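PDB 2GZQ: phosphatidylethanolamine-binding protein from Plasmodium vivax, which probably binds phosphatidylethanolamine or related phosphate-bearing ligands. Local coordinates for residues A[14-17]-A[18-22]; A[178-181]-A[182-186]; A[26-30]-A[31-35]. All blocks are in the same frame, centred on the assembly; numbering follows the deposited sequence. Where two conformers were deposited one is given.

Contact 1 (A[14-17]-A[18-22]); sequences TIEE and LKREK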
loop_
_atom_site.group_PDB
_atom_site.type_symbol
_atom_site.label_atom_id
_atom_site.label_comp_id
_atom_site.label_asym_id
_atom_site.label_seq_id
_atom_site.Cartn_x
_atom_site.Cartn_y
_atom_site.Cartn_z
ATOM N N THR A 14 5.175 12.889 -8.242
ATOM C CA THR A 14 4.344 13.888 -8.867
ATOM C C THR A 14 3.238 13.237 -9.690
ATOM O O THR A 14 3.330 12.065 -10.089
ATOM C CB THR A 14 5.173 14.760 -9.787
ATOM O OG1 THR A 14 5.615 13.971 -10.893
ATOM C CG2 THR A 14 6.375 15.381 -9.052
ATOM N N ILE A 15 2.194 14.007 -9.956
ATOM C CA ILE A 15 1.110 13.539 -10.817
ATOM C C ILE A 15 1.622 13.110 -12.179
ATOM O O ILE A 15 1.224 12.075 -12.717
ATOM C CB ILE A 15 0.023 14.633 -10.933
ATOM C CG1 ILE A 15 -0.608 14.932 -9.565
ATOM C CG2 ILE A 15 -1.038 14.255 -11.905
ATOM C CD1 ILE A 15 -1.278 13.728 -8.923
ATOM N N GLU A 16 2.504 13.908 -12.749
ATOM C CA GLU A 16 3.036 13.564 -14.051
ATOM C C GLU A 16 3.800 12.232 -14.041
ATOM O O GLU A 16 3.655 11.443 -14.974
ATOM C CB GLU A 16 3.875 14.705 -14.615
ATOM C CG GLU A 16 5.258 14.780 -14.047
ATOM C CD GLU A 16 6.272 14.103 -14.934
ATOM O OE1 GLU A 16 5.935 13.808 -16.101
ATOM O OE2 GLU A 16 7.405 13.871 -14.465
ATOM N N GLU A 17 4.572 11.966 -12.992
ATOM C CA GLU A 17 5.254 10.690 -12.823
ATOM C C GLU A 17 4.255 9.531 -12.785
ATOM O O GLU A 17 4.444 8.471 -13.404
ATOM C CB GLU A 17 5.957 10.749 -11.455
ATOM C CG GLU A 17 7.285 10.120 -11.323
ATOM C CD GLU A 17 7.857 10.320 -9.924
ATOM O OE1 GLU A 17 8.589 9.411 -9.475
ATOM O OE2 GLU A 17 7.610 11.383 -9.269
ATOM N N LEU A 18 3.213 9.710 -12.000
ATOM C CA LEU A 18 2.212 8.671 -11.879
ATOM C C LEU A 18 1.441 8.431 -13.168
ATOM O O LEU A 18 1.095 7.284 -13.489
ATOM C CB LEU A 18 1.266 8.967 -10.721
ATOM C CG LEU A 18 1.915 9.019 -9.331
ATOM C CD1 LEU A 18 0.873 9.150 -8.215
ATOM C CD2 LEU A 18 2.849 7.878 -9.069
ATOM N N LYS A 19 1.198 9.482 -13.931
ATOM C CA LYS A 19 0.578 9.317 -15.238
ATOM C C LYS A 19 1.495 8.601 -16.207
ATOM O O LYS A 19 1.058 7.730 -16.951
ATOM C CB LYS A 19 0.120 10.671 -15.770
ATOM C CG LYS A 19 -1.120 11.231 -15.047
ATOM C CD LYS A 19 -1.646 12.544 -15.631
ATOM C CE LYS A 19 -2.995 12.964 -15.011
ATOM N NZ LYS A 19 -3.587 14.214 -15.606
ATOM N N ARG A 20 2.777 8.920 -16.192
ATOM C CA ARG A 20 3.713 8.278 -17.102
ATOM C C ARG A 20 3.672 6.764 -16.939
ATOM O O ARG A 20 3.722 6.017 -17.913
ATOM C CB ARG A 20 5.111 8.788 -16.790
ATOM C CG ARG A 20 6.173 8.269 -17.715
ATOM C CD ARG A 20 7.524 8.737 -17.259
ATOM N NE ARG A 20 7.926 7.971 -16.093
ATOM C CZ ARG A 20 8.518 8.469 -15.012
ATOM N NH1 ARG A 20 8.799 9.760 -14.933
ATOM N NH2 ARG A 20 8.818 7.656 -14.008
ATOM N N GLU A 21 3.618 6.330 -15.670
ATOM C CA GLU A 21 3.659 4.907 -15.308
ATOM C C GLU A 21 2.286 4.247 -15.273
ATOM O O GLU A 21 2.174 3.046 -14.990
ATOM C CB GLU A 21 4.363 4.722 -13.962
ATOM C CG GLU A 21 5.761 5.294 -13.974
ATOM C CD GLU A 21 6.694 4.596 -14.943
ATOM O OE1 GLU A 21 6.537 3.377 -15.195
ATOM O OE2 GLU A 21 7.597 5.263 -15.499
ATOM N N LYS A 22 1.259 5.032 -15.581
ATOM C CA LYS A 22 -0.145 4.614 -15.567
ATOM C C LYS A 22 -0.656 4.189 -14.191
ATOM O O LYS A 22 -1.711 3.567 -14.082
ATOM C CB LYS A 22 -0.416 3.565 -16.625
ATOM C CG LYS A 22 -0.180 4.155 -18.015
ATOM C CD LYS A 22 -0.747 3.348 -19.157
ATOM C CE LYS A 22 -0.434 4.053 -20.456
ATOM N NZ LYS A 22 0.979 4.538 -20.499
HETATM O O HOH W 1 9.578 7.647 -11.261
#
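I15 O accepts the backbone N of K19 at 2.9 Å, one of four i-to-i+4 bonds along the short helix 15-20; the others run from L18, R20 and E21 N to T14, E16 and E17 O. The side chains of I15 and K19 follow the same spacing. K19 runs out extended past I15, with its CE 3.9 Å from I15 CG2, and its NZ goes on to a salt bridge with E31.

The first turn closes as a capping box. E17 N donates to T14 OG1 at 3.1 Å, and T14 N returns a bond to E17 OE2 at 3.0 Å, so backbone and side chain of each residue bond to the other in reciprocal fashion. At the other end K22, with positive phi, completes a Schellman motif.

The charged groups gather beyond this. R20, in the conformer given of two, bends at chi3 (75°) and lays its guanidinium across E17, NH1 lying 3.9 Å from E17 CG. Its edge grips E21 side-on: NE reaches E21 OE2 at 2.8 Å and NH2 meets the same oxygen, both in the guanidinium plane. A water donates to E17 OE1 at 2.7 Å and accepts from R20 NH2; E17 OE1 is also hydrogen-bonded to H51 ND1.

Contact 2 (A[178-181]-A[182-186]); sequences AYNV and IQMND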
loop_
_atom_site.group_PDB
_atom_site.type_symbol
_atom_site.label_atom_id
_atom_site.label_comp_id
_atom_site.label_asym_id
_atom_site.label_seq_id
_atom_site.Cartn_x
_atom_site.Cartn_y
_atom_site.Cartn_z
ATOM N N ALA A 178 -8.052 -0.627 -3.628
ATOM C CA ALA A 178 -7.675 0.203 -2.499
ATOM C C ALA A 178 -8.352 1.568 -2.584
ATOM O O ALA A 178 -8.873 2.062 -1.604
ATOM C CB ALA A 178 -6.194 0.365 -2.456
ATOM N N TYR A 179 -8.338 2.179 -3.764
ATOM C CA TYR A 179 -8.926 3.495 -3.922
ATOM C C TYR A 179 -10.411 3.445 -3.526
ATOM O O TYR A 179 -10.927 4.341 -2.857
ATOM C CB TYR A 179 -8.760 3.960 -5.375
ATOM C CG TYR A 179 -9.350 5.339 -5.588
ATOM C CD1 TYR A 179 -10.645 5.506 -6.058
ATOM C CD2 TYR A 179 -8.631 6.483 -5.249
ATOM C CE1 TYR A 179 -11.194 6.755 -6.204
ATOM C CE2 TYR A 179 -9.175 7.738 -5.413
ATOM C CZ TYR A 179 -10.456 7.861 -5.877
ATOM O OH TYR A 179 -11.031 9.093 -6.072
ATOM N N ASN A 180 -11.106 2.391 -3.958
ATOM C CA ASN A 180 -12.523 2.282 -3.609
ATOM C C ASN A 180 -12.727 2.252 -2.084
ATOM O O ASN A 180 -13.594 2.941 -1.546
ATOM C CB ASN A 180 -13.157 1.077 -4.286
ATOM C CG ASN A 180 -14.657 1.056 -4.135
ATOM O OD1 ASN A 180 -15.315 2.081 -4.291
ATOM N ND2 ASN A 180 -15.229 -0.117 -3.872
ATOM N N VAL A 181 -11.935 1.442 -1.405
ATOM C CA VAL A 181 -12.003 1.381 0.047
ATOM C C VAL A 181 -11.732 2.718 0.716
ATOM O O VAL A 181 -12.455 3.132 1.606
ATOM C CB VAL A 181 -11.076 0.299 0.594
ATOM C CG1 VAL A 181 -10.992 0.364 2.107
ATOM C CG2 VAL A 181 -11.572 -1.081 0.153
ATOM N N ILE A 182 -10.734 3.430 0.219
ATOM C CA ILE A 182 -10.392 4.716 0.758
ATOM C C ILE A 182 -11.540 5.701 0.599
ATOM O O ILE A 182 -11.963 6.370 1.545
ATOM C CB ILE A 182 -9.097 5.200 0.091
ATOM C CG1 ILE A 182 -7.923 4.348 0.574
ATOM C CG2 ILE A 182 -8.858 6.723 0.309
ATOM C CD1 ILE A 182 -6.691 4.449 -0.303
ATOM N N GLN A 183 -12.095 5.779 -0.599
ATOM C CA GLN A 183 -13.080 6.811 -0.854
ATOM C C GLN A 183 -14.390 6.453 -0.158
ATOM O O GLN A 183 -15.071 7.340 0.373
ATOM C CB GLN A 183 -13.235 7.150 -2.344
ATOM C CG GLN A 183 -13.771 6.065 -3.162
ATOM C CD GLN A 183 -15.250 6.041 -3.157
ATOM O OE1 GLN A 183 -15.896 7.063 -2.978
ATOM N NE2 GLN A 183 -15.808 4.861 -3.337
HETATM N N MSE A 184 -14.762 5.173 -0.097
HETATM C CA MSE A 184 -16.023 4.812 0.530
HETATM C C MSE A 184 -15.988 4.986 2.052
HETATM O O MSE A 184 -17.040 5.047 2.694
HETATM C CB MSE A 184 -16.454 3.397 0.110
HETATM C CG MSE A 184 -15.730 2.231 0.779
HETATM SE SE MSE A 184 -15.864 0.570 -0.370
HETATM C CE MSE A 184 -15.846 -0.676 1.079
ATOM N N ASN A 185 -14.782 5.064 2.632
ATOM C CA ASN A 185 -14.589 5.349 4.055
ATOM C C ASN A 185 -14.278 6.818 4.338
ATOM O O ASN A 185 -13.951 7.193 5.449
ATOM C CB ASN A 185 -13.455 4.479 4.600
ATOM C CG ASN A 185 -13.908 3.097 4.918
ATOM O OD1 ASN A 185 -14.529 2.868 5.960
ATOM N ND2 ASN A 185 -13.693 2.169 3.993
ATOM N N ASP A 186 -14.376 7.639 3.310
ATOM C CA ASP A 186 -14.104 9.084 3.448
ATOM C C ASP A 186 -12.698 9.349 3.995
ATOM O O ASP A 186 -12.466 10.277 4.771
ATOM C CB ASP A 186 -15.168 9.781 4.335
ATOM C CG ASP A 186 -16.535 9.847 3.684
ATOM O OD1 ASP A 186 -16.621 9.839 2.447
ATOM O OD2 ASP A 186 -17.533 9.915 4.433
#
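Q183 sets its CG between its own backbone N and carbonyl carbon (chi1 66°) and folds again at chi2, which curls its amide back towards N180, whose CG stands anti to N (chi1 -171°). The two side chains cross at a slant, yet their amide planes are only 21° apart, and Q183 NE2 donates to N180 OD1 at 3.0 Å. The bond is somewhat bent: OD1 lies close to the plane of the Q183 amide, but the donor is tilted off the carbonyl plane of N180. N180 ND2 is hydrogen-bonded to C175 O, so both ends of that amide are occupied and its rotation is fixed.

The same chi1 puts Q183 CG 4.0 Å from Y179 CE1, the two side chains crossing at about a right angle.

At the next residue, V181 O receives two bonds from a single partner. N185 ND2 comes in nearly straight at 2.9 Å and N185 N at 3.2 Å, from opposite faces of the carbonyl plane. The side chains of V181 and N185 lie alongside each other, CG1 of V181 being 3.8 Å from ND2 of N185. Here the helix ends: D186, with positive phi, is the C-prime residue of a Schellman motif, and D186 N bonds back to Q183 O at 3.0 Å.

N185 OD1 accepts from T156 N in a nearby loop. A178 and I182 turn to I143 of strand 138-148, I182 and Y179 also touch I189 of strand 188-198, and A178 and V181 rest on F172 of helix 171-174.

Contact 3 (A[26-30]-A[31-35]); sequences HVFPD and ENVDL
D30 OD1 accepts the backbone N of N32 at 3.0 Å, and the bond is nearly straight. A side-chain carboxylate taking the amide two residues on makes this an Asx turn, set in the irregular connection between helix 23-26 and strand 39-42. D30 carries its CG between its backbone N and carbonyl carbon (chi1 66°), which swings the carboxylate forward over the start of the next peptide. The amide meets OD1 on the anti side, 23° out of the carboxylate plane. E31 N is also near, 3.1 Å from D30 OD1, but its N-H points too far aside to count as a bond; the grip therefore rests on N32. The same oxygen lies 3.6 Å from N32 CB.

Around the turn, F28 and V33 come together. Their side chains cross at about a right angle, and V33 meets the ring from above one face with its CG1 branch. V27 CG1 covers the opposite face, both methyls being offset towards the rim, so the ring is held between two valine methyls. Further round, F28 makes an edge-to-face pair with F192 of strand 188-198 and touches I143 and L18, which places this buried ring between the sheet and helix 15-20.

D34 OD2 forms a salt bridge with K188 NZ, at the start of strand 188-198. L35 packs on I189 and F192 of the same strand. Where the valine sits closest to the ring, V33 CG1 is 4.1 Å from F28 CG and 4.3 Å from D30 O.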
loop_
_atom_site.group_PDB
_atom_site.type_symbol
_atom_site.label_atom_id
_atom_site.label_comp_id
_atom_site.label_asym_id
_atom_site.label_seq_id
_atom_site.Cartn_x
_atom_site.Cartn_y
_atom_site.Cartn_z
ATOM N N HIS A 26 -4.637 3.427 -13.285
ATOM C CA HIS A 26 -4.786 2.005 -12.917
ATOM C C HIS A 26 -4.950 1.801 -11.426
ATOM O O HIS A 26 -5.651 0.866 -11.008
ATOM C CB HIS A 26 -3.617 1.170 -13.384
ATOM C CG HIS A 26 -3.532 1.055 -14.854
ATOM N ND1 HIS A 26 -2.444 0.492 -15.479
ATOM C CD2 HIS A 26 -4.390 1.422 -15.833
ATOM C CE1 HIS A 26 -2.624 0.521 -16.784
ATOM N NE2 HIS A 26 -3.806 1.076 -17.020
ATOM N N VAL A 27 -4.278 2.631 -10.628
ATOM C CA VAL A 27 -4.389 2.569 -9.179
ATOM C C VAL A 27 -5.247 3.705 -8.635
ATOM O O VAL A 27 -6.138 3.469 -7.821
ATOM C CB VAL A 27 -2.971 2.605 -8.525
ATOM C CG1 VAL A 27 -3.060 2.694 -7.024
ATOM C CG2 VAL A 27 -2.169 1.430 -8.944
ATOM N N PHE A 28 -4.961 4.929 -9.068
ATOM C CA PHE A 28 -5.760 6.085 -8.713
ATOM C C PHE A 28 -6.482 6.562 -9.968
ATOM O O PHE A 28 -5.825 6.906 -10.965
ATOM C CB PHE A 28 -4.861 7.234 -8.256
ATOM C CG PHE A 28 -4.025 6.954 -7.045
ATOM C CD1 PHE A 28 -4.517 6.333 -5.920
ATOM C CD2 PHE A 28 -2.722 7.386 -7.030
ATOM C CE1 PHE A 28 -3.713 6.148 -4.797
ATOM C CE2 PHE A 28 -1.917 7.175 -5.919
ATOM C CZ PHE A 28 -2.436 6.554 -4.815
ATOM N N PRO A 29 -7.814 6.552 -9.993
ATOM C CA PRO A 29 -8.483 6.786 -11.275
ATOM C C PRO A 29 -8.358 8.188 -11.822
ATOM O O PRO A 29 -8.586 8.380 -13.015
ATOM C CB PRO A 29 -9.947 6.431 -11.002
ATOM C CG PRO A 29 -9.962 5.693 -9.728
ATOM C CD PRO A 29 -8.764 6.183 -8.936
ATOM N N ASP A 30 -7.969 9.158 -11.012
ATOM C CA ASP A 30 -7.785 10.523 -11.541
ATOM C C ASP A 30 -6.676 11.303 -10.820
ATOM O O ASP A 30 -6.019 10.818 -9.907
ATOM C CB ASP A 30 -9.094 11.315 -11.526
ATOM C CG ASP A 30 -9.600 11.588 -10.134
ATOM O OD1 ASP A 30 -8.821 12.060 -9.275
ATOM O OD2 ASP A 30 -10.801 11.346 -9.897
ATOM N N GLU A 31 -6.495 12.535 -11.243
ATOM C CA GLU A 31 -5.298 13.280 -10.952
ATOM C C GLU A 31 -5.440 14.103 -9.688
ATOM O O GLU A 31 -4.561 14.901 -9.381
ATOM C CB GLU A 31 -5.056 14.245 -12.111
ATOM C CG GLU A 31 -6.205 15.237 -12.288
ATOM C CD GLU A 31 -6.465 15.594 -13.740
ATOM O OE1 GLU A 31 -5.590 15.301 -14.586
ATOM O OE2 GLU A 31 -7.542 16.170 -14.028
ATOM N N ASN A 32 -6.565 13.982 -8.981
ATOM C CA ASN A 32 -6.825 14.858 -7.856
ATOM C C ASN A 32 -6.342 14.366 -6.493
ATOM O O ASN A 32 -6.800 14.813 -5.452
ATOM C CB ASN A 32 -8.297 15.259 -7.813
ATOM C CG ASN A 32 -8.700 16.076 -9.003
ATOM O OD1 ASN A 32 -7.947 16.928 -9.469
ATOM N ND2 ASN A 32 -9.885 15.820 -9.504
ATOM N N VAL A 33 -5.339 13.518 -6.496
ATOM C CA VAL A 33 -4.759 13.058 -5.238
ATOM C C VAL A 33 -3.752 14.069 -4.706
ATOM O O VAL A 33 -3.027 14.673 -5.483
ATOM C CB VAL A 33 -4.099 11.693 -5.407
ATOM C CG1 VAL A 33 -5.166 10.655 -5.689
ATOM C CG2 VAL A 33 -3.070 11.702 -6.523
ATOM N N ASP A 34 -3.738 14.256 -3.383
ATOM C CA ASP A 34 -2.995 15.314 -2.717
ATOM C C ASP A 34 -1.785 14.695 -2.029
ATOM O O ASP A 34 -1.815 14.443 -0.831
ATOM C CB ASP A 34 -3.924 15.955 -1.680
ATOM C CG ASP A 34 -3.413 17.271 -1.158
ATOM O OD1 ASP A 34 -2.452 17.831 -1.715
ATOM O OD2 ASP A 34 -3.994 17.773 -0.169
ATOM N N LEU A 35 -0.744 14.408 -2.799
ATOM C CA LEU A 35 0.398 13.661 -2.290
ATOM C C LEU A 35 1.402 14.608 -1.675
ATOM O O LEU A 35 2.125 15.309 -2.390
ATOM C CB LEU A 35 1.052 12.843 -3.404
ATOM C CG LEU A 35 0.124 11.816 -4.061
ATOM C CD1 LEU A 35 0.840 11.079 -5.184
ATOM C CD2 LEU A 35 -0.347 10.825 -3.029
#

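In the fold
Contact 3 is the bridge between the two helices. It lies next to contact 1, with centres about 9 Å apart: besides the charged link between K19 and E31, I15 CD1 packs on V33 CG2 at 3.6 Å and L18 CD1 on L35 CD1 at 3.6 Å. Contact 2 also meets this loop, with centres about 12 Å apart: the Y179 ring rests on it, its CG 3.5 Å from P29 CD. Contacts 1 and 2 do not touch; their centres are about 21 Å apart and their nearest atoms about 10 Å. All three have partners on strand 188-198.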